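Nicotinate-nucleotide pyrophosphorylase (Pyrococcus furiosus, PDB 2I14) probably makes nicotinate mononucleotide from nicotinate and phosphoribosyl pyrophosphate, with ATP hydrolysis, in NAD biosynthesis. Local coordinates at residues 41-52 / 90-101; 325-333 / 340-348. All blocks are in the same frame, centred on the assembly; numbering follows the deposited sequence.

Contact 1 of 2, residues 41-52 / 90-101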
# COMPACT_ATOMS: atom_id res chain seq x y z
N ARG A 41 50.31 10.90 -23.09
CA ARG A 41 49.64 12.16 -23.33
C ARG A 41 48.76 12.06 -24.58
O ARG A 41 49.19 11.53 -25.61
CB ARG A 41 50.67 13.28 -23.52
CG ARG A 41 51.88 13.19 -22.57
CD ARG A 41 51.52 13.51 -21.12
NE ARG A 41 51.09 14.90 -20.95
CZ ARG A 41 51.02 15.52 -19.78
NH1 ARG A 41 51.36 14.88 -18.66
NH2 ARG A 41 50.62 16.78 -19.72
N LYS A 42 47.54 12.56 -24.48
CA LYS A 42 46.61 12.54 -25.61
C LYS A 42 45.37 13.40 -25.37
O LYS A 42 44.92 13.57 -24.23
CB LYS A 42 46.21 11.11 -25.95
CG LYS A 42 45.64 10.32 -24.80
CD LYS A 42 45.01 9.02 -25.31
CE LYS A 42 46.01 8.13 -26.02
NZ LYS A 42 45.36 6.92 -26.58
N LYS A 43 44.83 13.94 -26.46
CA LYS A 43 43.65 14.80 -26.42
C LYS A 43 42.36 14.00 -26.26
O LYS A 43 42.13 13.01 -26.95
CB LYS A 43 43.57 15.64 -27.70
CG LYS A 43 43.74 17.17 -27.53
CD LYS A 43 45.13 17.57 -27.01
CE LYS A 43 45.52 19.00 -27.43
NZ LYS A 43 44.57 20.09 -27.01
N VAL A 44 41.52 14.44 -25.32
CA VAL A 44 40.24 13.80 -25.05
C VAL A 44 39.17 14.85 -24.80
O VAL A 44 39.46 15.98 -24.40
CB VAL A 44 40.31 12.90 -23.79
CG1 VAL A 44 41.22 11.71 -24.03
CG2 VAL A 44 40.79 13.72 -22.59
N LEU A 45 37.93 14.46 -25.06
CA LEU A 45 36.79 15.33 -24.83
C LEU A 45 35.95 14.66 -23.76
O LEU A 45 35.48 13.53 -23.94
CB LEU A 45 35.97 15.51 -26.11
CG LEU A 45 34.73 16.42 -26.00
CD1 LEU A 45 35.13 17.77 -25.47
CD2 LEU A 45 34.06 16.55 -27.36
N ALA A 46 35.79 15.34 -22.63
CA ALA A 46 35.00 14.80 -21.54
C ALA A 46 33.64 15.52 -21.47
O ALA A 46 33.52 16.70 -21.79
CB ALA A 46 35.76 14.94 -20.21
N ASP A 47 32.62 14.76 -21.08
CA ASP A 47 31.26 15.24 -20.96
C ASP A 47 30.83 15.27 -19.50
O ASP A 47 31.30 14.48 -18.68
CB ASP A 47 30.32 14.27 -21.70
CG ASP A 47 29.69 14.88 -22.94
OD1 ASP A 47 30.17 15.96 -23.37
OD2 ASP A 47 28.74 14.27 -23.49
N VAL A 48 29.93 16.19 -19.18
CA VAL A 48 29.39 16.28 -17.83
C VAL A 48 27.87 16.14 -17.95
O VAL A 48 27.21 16.96 -18.60
CB VAL A 48 29.74 17.60 -17.16
CG1 VAL A 48 29.00 17.71 -15.86
CG2 VAL A 48 31.22 17.65 -16.89
N THR A 49 27.33 15.08 -17.36
CA THR A 49 25.88 14.82 -17.39
C THR A 49 25.40 14.12 -16.12
O THR A 49 26.14 13.98 -15.15
CB THR A 49 25.51 13.87 -18.55
OG1 THR A 49 26.11 12.60 -18.29
CG2 THR A 49 26.03 14.38 -19.89
N THR A 50 24.15 13.71 -16.12
CA THR A 50 23.56 12.96 -15.01
C THR A 50 22.65 12.01 -15.71
O THR A 50 22.10 12.33 -16.77
CB THR A 50 22.65 13.77 -14.05
OG1 THR A 50 21.56 14.35 -14.77
CG2 THR A 50 23.41 14.85 -13.38
N THR A 51 22.47 10.84 -15.12
CA THR A 51 21.59 9.83 -15.70
C THR A 51 20.25 9.96 -15.02
O THR A 51 19.29 9.30 -15.38
CB THR A 51 22.14 8.41 -15.47
OG1 THR A 51 22.40 8.23 -14.08
CG2 THR A 51 23.43 8.21 -16.26
N SER A 52 20.20 10.84 -14.03
CA SER A 52 18.97 11.08 -13.28
C SER A 52 19.07 12.38 -12.51
O SER A 52 20.15 12.91 -12.29
CB SER A 52 18.76 9.96 -12.28
OG SER A 52 19.77 10.06 -11.27
N PRO A 90 18.50 14.84 -18.10
CA PRO A 90 19.49 13.77 -18.03
C PRO A 90 20.04 13.47 -19.42
O PRO A 90 19.37 13.70 -20.42
CB PRO A 90 18.68 12.61 -17.47
CG PRO A 90 17.67 13.30 -16.59
CD PRO A 90 17.23 14.44 -17.46
N TYR A 91 21.26 12.96 -19.47
CA TYR A 91 21.92 12.60 -20.73
C TYR A 91 22.32 13.75 -21.62
O TYR A 91 22.96 13.56 -22.64
CB TYR A 91 21.07 11.59 -21.51
CG TYR A 91 20.90 10.30 -20.74
CD1 TYR A 91 19.97 10.19 -19.71
CD2 TYR A 91 21.76 9.23 -20.97
CE1 TYR A 91 19.89 9.04 -18.92
CE2 TYR A 91 21.69 8.07 -20.19
CZ TYR A 91 20.76 7.98 -19.16
OH TYR A 91 20.72 6.87 -18.35
N GLU A 92 21.97 14.96 -21.20
CA GLU A 92 22.35 16.15 -21.95
C GLU A 92 23.58 16.78 -21.30
O GLU A 92 23.54 17.19 -20.14
CB GLU A 92 21.22 17.18 -21.94
CG GLU A 92 19.92 16.69 -22.48
CD GLU A 92 18.82 17.71 -22.26
OE1 GLU A 92 19.07 18.69 -21.51
OE2 GLU A 92 17.71 17.52 -22.84
N PRO A 93 24.70 16.84 -22.05
CA PRO A 93 25.92 17.44 -21.50
C PRO A 93 25.68 18.91 -21.16
O PRO A 93 25.23 19.69 -21.98
CB PRO A 93 26.92 17.28 -22.64
CG PRO A 93 26.05 17.26 -23.86
CD PRO A 93 24.91 16.38 -23.43
N VAL A 94 25.98 19.28 -19.93
CA VAL A 94 25.78 20.65 -19.51
C VAL A 94 27.10 21.40 -19.60
O VAL A 94 27.13 22.63 -19.50
CB VAL A 94 25.24 20.70 -18.08
CG1 VAL A 94 23.88 20.04 -18.01
CG2 VAL A 94 26.23 20.03 -17.14
N LEU A 95 28.19 20.66 -19.78
CA LEU A 95 29.53 21.24 -19.89
C LEU A 95 30.53 20.20 -20.41
O LEU A 95 30.51 19.04 -19.99
CB LEU A 95 29.98 21.76 -18.52
CG LEU A 95 31.42 22.27 -18.38
CD1 LEU A 95 31.55 23.15 -17.15
CD2 LEU A 95 32.37 21.08 -18.31
N GLN A 96 31.39 20.62 -21.33
CA GLN A 96 32.39 19.73 -21.91
C GLN A 96 33.79 20.28 -21.68
O GLN A 96 33.97 21.46 -21.38
CB GLN A 96 32.14 19.56 -23.41
CG GLN A 96 30.76 19.06 -23.73
CD GLN A 96 30.50 18.95 -25.22
OE1 GLN A 96 30.57 19.94 -25.95
NE2 GLN A 96 30.20 17.73 -25.69
N ILE A 97 34.79 19.41 -21.79
CA ILE A 97 36.17 19.84 -21.62
C ILE A 97 37.05 19.11 -22.60
O ILE A 97 36.93 17.89 -22.78
CB ILE A 97 36.70 19.57 -20.23
CG1 ILE A 97 35.87 20.31 -19.19
CG2 ILE A 97 38.14 20.05 -20.14
CD1 ILE A 97 36.39 20.15 -17.78
N GLU A 98 37.95 19.85 -23.25
CA GLU A 98 38.84 19.24 -24.21
C GLU A 98 40.30 19.47 -23.85
O GLU A 98 40.68 20.56 -23.43
CB GLU A 98 38.54 19.79 -25.60
CG GLU A 98 38.99 18.88 -26.70
CD GLU A 98 38.36 19.23 -28.02
OE1 GLU A 98 38.60 18.49 -29.00
OE2 GLU A 98 37.61 20.24 -28.07
N GLY A 99 41.10 18.42 -24.00
CA GLY A 99 42.51 18.53 -23.68
C GLY A 99 43.13 17.23 -23.23
O GLY A 99 42.52 16.16 -23.32
N ASP A 100 44.36 17.33 -22.74
CA ASP A 100 45.07 16.16 -22.25
C ASP A 100 44.48 15.84 -20.89
O ASP A 100 44.55 16.66 -19.98
CB ASP A 100 46.56 16.49 -22.12
CG ASP A 100 47.44 15.26 -21.92
OD1 ASP A 100 48.67 15.43 -21.74
OD2 ASP A 100 46.91 14.12 -21.95
N TYR A 101 43.89 14.65 -20.75
CA TYR A 101 43.30 14.27 -19.48
C TYR A 101 44.33 14.48 -18.38
O TYR A 101 43.99 14.85 -17.26
CB TYR A 101 42.86 12.81 -19.45
CG TYR A 101 42.20 12.46 -18.14
CD1 TYR A 101 40.91 12.89 -17.85
CD2 TYR A 101 42.90 11.78 -17.14
CE1 TYR A 101 40.34 12.67 -16.60
CE2 TYR A 101 42.34 11.56 -15.88
CZ TYR A 101 41.06 12.01 -15.62
OH TYR A 101 40.49 11.83 -14.38
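Asp47 and Gln96 stand side by side and point the same way, their carboxylate and amide planes 36° apart. Gln96 NE2 gives its hydrogen to Asp47 OD1 at 2.9 Å, meeting the syn lone pair, with that oxygen lying in the plane of the amide. Pro93 flanks the same carboxylate, its CB 3.6 Å from Asp47 OD2, while Lys323 makes a weak, long ion pair with this oxygen. Replacing Asp47 with an alanine is likely to leave Gln96 NE2 without this acceptor and its amide freer to turn. Strands 43-49 and 95-98, both from the N-terminal part of the chain, are antiparallel neighbours in the large sheet, with strand 307-313 flanking 43-49 on the other side. Ala46 and Ile97 form a hydrogen-bonded pair, Ala46 N to Ile97 O at 2.8 Å. Val48, on the face of Ala46 and Ile97, crosses the side chain of Val94 at about a right angle, CG1 to Val94 CG2 3.8 Å. At the other end Asp100, with CG anti to its N (chi1 -167°), reaches back to segment 41-52: OD2 accepts from Lys42 N at 3.0 Å, above the carboxylate plane, and OD1 forms a salt bridge with Arg41 NE over a face of the guanidinium, the two planes 76° apart.

Contact 2 of 2, residues 325-333 / 340-348. With ZN (zinc ion), chain G.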
# COMPACT_ATOMS: atom_id res chain seq x y z
N SER A 325 28.43 8.12 -26.23
CA SER A 325 29.71 8.37 -26.86
C SER A 325 29.71 9.48 -27.90
O SER A 325 28.70 9.73 -28.55
CB SER A 325 30.20 7.07 -27.51
OG SER A 325 31.61 6.99 -27.52
N GLY A 326 30.85 10.14 -28.04
CA GLY A 326 30.98 11.19 -29.04
C GLY A 326 30.79 12.63 -28.61
O GLY A 326 30.23 12.91 -27.55
N ARG A 327 31.29 13.55 -29.45
CA ARG A 327 31.19 14.99 -29.21
C ARG A 327 29.83 15.45 -29.70
O ARG A 327 29.51 15.28 -30.88
CB ARG A 327 32.27 15.74 -29.98
CG ARG A 327 31.98 17.23 -30.17
CD ARG A 327 32.90 17.84 -31.23
NE ARG A 327 34.28 17.93 -30.77
CZ ARG A 327 34.71 18.80 -29.87
NH1 ARG A 327 33.87 19.68 -29.32
NH2 ARG A 327 35.98 18.78 -29.49
N LYS A 328 29.01 16.02 -28.83
CA LYS A 328 27.69 16.44 -29.26
C LYS A 328 27.19 17.81 -28.83
O LYS A 328 27.84 18.51 -28.05
CB LYS A 328 26.67 15.38 -28.87
CG LYS A 328 26.69 14.16 -29.80
CD LYS A 328 27.96 13.31 -29.67
CE LYS A 328 28.30 12.51 -30.96
NZ LYS A 328 28.82 13.33 -32.10
N GLN A 329 26.03 18.16 -29.36
CA GLN A 329 25.38 19.44 -29.07
C GLN A 329 23.92 19.21 -28.74
O GLN A 329 23.32 18.23 -29.18
CB GLN A 329 25.49 20.38 -30.27
CG GLN A 329 26.40 21.60 -30.04
CD GLN A 329 25.78 22.62 -29.11
OE1 GLN A 329 25.33 22.29 -28.02
NE2 GLN A 329 25.76 23.86 -29.54
N VAL A 330 23.35 20.13 -27.97
CA VAL A 330 21.95 20.07 -27.58
C VAL A 330 21.22 21.28 -28.15
O VAL A 330 21.54 22.42 -27.84
CB VAL A 330 21.79 20.09 -26.04
CG1 VAL A 330 22.40 18.85 -25.43
CG2 VAL A 330 22.46 21.29 -25.46
N TYR A 331 20.23 21.02 -29.00
CA TYR A 331 19.45 22.10 -29.61
C TYR A 331 18.11 22.29 -28.91
O TYR A 331 17.38 21.34 -28.69
CB TYR A 331 19.24 21.85 -31.11
CG TYR A 331 20.54 21.88 -31.89
CD1 TYR A 331 21.40 20.78 -31.89
CD2 TYR A 331 20.96 23.04 -32.54
CE1 TYR A 331 22.64 20.82 -32.53
CE2 TYR A 331 22.20 23.09 -33.18
CZ TYR A 331 23.03 21.98 -33.17
OH TYR A 331 24.26 22.02 -33.80
N ARG A 332 17.82 23.54 -28.57
CA ARG A 332 16.60 23.88 -27.87
C ARG A 332 15.77 24.82 -28.71
O ARG A 332 16.29 25.78 -29.27
CB ARG A 332 16.94 24.57 -26.55
CG ARG A 332 15.80 24.57 -25.58
CD ARG A 332 15.69 25.85 -24.79
NE ARG A 332 16.98 26.39 -24.37
CZ ARG A 332 17.14 27.17 -23.30
NH1 ARG A 332 16.10 27.47 -22.53
NH2 ARG A 332 18.33 27.67 -23.02
N CYS A 333 14.48 24.56 -28.82
CA CYS A 333 13.63 25.45 -29.58
C CYS A 333 12.99 26.38 -28.56
O CYS A 333 13.16 26.19 -27.37
CB CYS A 333 12.55 24.67 -30.33
SG CYS A 333 11.10 24.37 -29.34
N VAL A 340 19.31 16.25 -28.28
CA VAL A 340 20.75 16.01 -28.24
C VAL A 340 21.11 15.26 -29.50
O VAL A 340 20.57 14.19 -29.77
CB VAL A 340 21.17 15.16 -27.03
CG1 VAL A 340 22.63 14.78 -27.15
CG2 VAL A 340 20.91 15.91 -25.74
N VAL A 341 22.03 15.82 -30.27
CA VAL A 341 22.46 15.20 -31.52
C VAL A 341 23.96 15.28 -31.63
O VAL A 341 24.61 16.04 -30.91
CB VAL A 341 21.86 15.89 -32.76
CG1 VAL A 341 20.37 15.58 -32.88
CG2 VAL A 341 22.08 17.39 -32.68
N PRO A 342 24.54 14.46 -32.52
CA PRO A 342 25.98 14.44 -32.74
C PRO A 342 26.43 15.77 -33.34
O PRO A 342 25.72 16.36 -34.16
CB PRO A 342 26.16 13.27 -33.71
CG PRO A 342 25.03 12.37 -33.34
CD PRO A 342 23.90 13.34 -33.22
N ALA A 343 27.61 16.26 -32.94
CA ALA A 343 28.13 17.52 -33.46
C ALA A 343 28.37 17.45 -34.98
O ALA A 343 28.36 18.48 -35.67
CB ALA A 343 29.43 17.88 -32.75
N ASN A 344 28.57 16.23 -35.49
CA ASN A 344 28.80 15.99 -36.91
C ASN A 344 27.59 16.40 -37.76
O ASN A 344 27.63 16.34 -38.99
CB ASN A 344 29.09 14.49 -37.15
CG ASN A 344 30.33 14.00 -36.39
OD1 ASN A 344 30.37 14.00 -35.16
ND2 ASN A 344 31.34 13.56 -37.14
N LYS A 345 26.51 16.79 -37.10
CA LYS A 345 25.28 17.21 -37.77
C LYS A 345 24.81 18.52 -37.14
O LYS A 345 25.24 18.87 -36.04
CB LYS A 345 24.19 16.14 -37.62
CG LYS A 345 24.53 14.77 -38.25
CD LYS A 345 25.63 14.01 -37.48
CE LYS A 345 25.99 12.70 -38.17
NZ LYS A 345 27.11 11.99 -37.48
N LYS A 346 23.93 19.23 -37.83
CA LYS A 346 23.44 20.51 -37.31
C LYS A 346 21.96 20.73 -37.56
O LYS A 346 21.48 20.65 -38.70
CB LYS A 346 24.26 21.66 -37.92
CG LYS A 346 25.77 21.51 -37.69
CD LYS A 346 26.57 22.65 -38.28
CE LYS A 346 28.05 22.35 -38.17
NZ LYS A 346 28.48 22.10 -36.76
N LEU A 347 21.23 21.01 -36.48
CA LEU A 347 19.79 21.25 -36.54
C LEU A 347 19.46 22.70 -36.83
O LEU A 347 20.27 23.60 -36.60
CB LEU A 347 19.14 20.87 -35.21
CG LEU A 347 18.68 19.43 -35.01
CD1 LEU A 347 18.55 19.15 -33.52
CD2 LEU A 347 17.37 19.22 -35.72
N GLU A 348 18.25 22.92 -37.34
CA GLU A 348 17.77 24.26 -37.65
C GLU A 348 16.27 24.25 -37.44
O GLU A 348 15.69 25.22 -36.96
CB GLU A 348 18.11 24.62 -39.09
CG GLU A 348 17.69 26.03 -39.51
CD GLU A 348 18.15 27.12 -38.55
OE1 GLU A 348 18.03 28.32 -38.92
OE2 GLU A 348 18.61 26.80 -37.44
ZN ZN G . 9.79 22.87 -30.66
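A beta hairpin, strands 328-333 and 338-342, carries this contact at the edge of the large antiparallel sheet and leads into a four-ligand zinc site, where Cys333 SG binds the zinc ion at 2.4 Å and His337, Cys350 and Cys353 complete the set of ligands. Gln329 and Val341 are its hydrogen-bonded pair: Gln329 N reaches Val341 O at 3.0 Å and Val341 N returns a bond to Gln329 O, both almost straight, with each donor close to the line of the C=O bond it meets. Beyond them Ala343 N bonds to Arg327 O at 3.0 Å on a lone pair in the carbonyl plane, just where segment 340-348 enters a type I turn from Pro342 to Lys345. The methyl of Ala343 lies against the aliphatic part of Arg327, CB to CG 3.7 Å, while the guanidinium goes on to Glu98. Val330 and Val340 lie alongside each other, pointing the same way, and meet through CG1 of the first and CG2 of the second; Leu360 packs on Val330, and Trp259 of a neighbouring subunit on Val340.

Tyr331 carries the second half of the contact. With CG anti to the carbonyl carbon (chi1 -65°), the side chain reaches segment 340-348 and crosses that of Val341 at about a right angle, CE1 to Val341 CG2 3.5 Å. After the turn the chain comes back past the ring: the hydroxyl end lies near the backbone of Lys346, and Leu347 settles over one face. There Leu347 CB makes a CH-pi contact, 3.9 Å from the ring centroid and 18° off its normal, while Leu347 CD1 touches Tyr331 CD1 at 3.7 Å.

How the contacts relate
Contact 1 and contact 2 belong to one eight-stranded antiparallel sheet, with strands 77-81 and 357-365 between their strand pairs; their centres lie 14 Å apart. They touch directly through a salt bridge, Glu98 OE2 to Arg327 NH2 at 2.6 Å, beside which Leu45 CD2 packs on Arg327 CB at 3.3 Å. At another point Glu92 CG meets Val340 CG2 at 3.5 Å. Contact 1 comes near the substrate site: the side chain of Tyr101 is about 8 Å from a bound PCP, the phosphoribosyl pyrophosphate analogue. Contact 2 instead holds Cys333 of the separate four-ligand zinc site. Both also meet the same neighbouring subunit, through its Lys252 and Trp259 respectively.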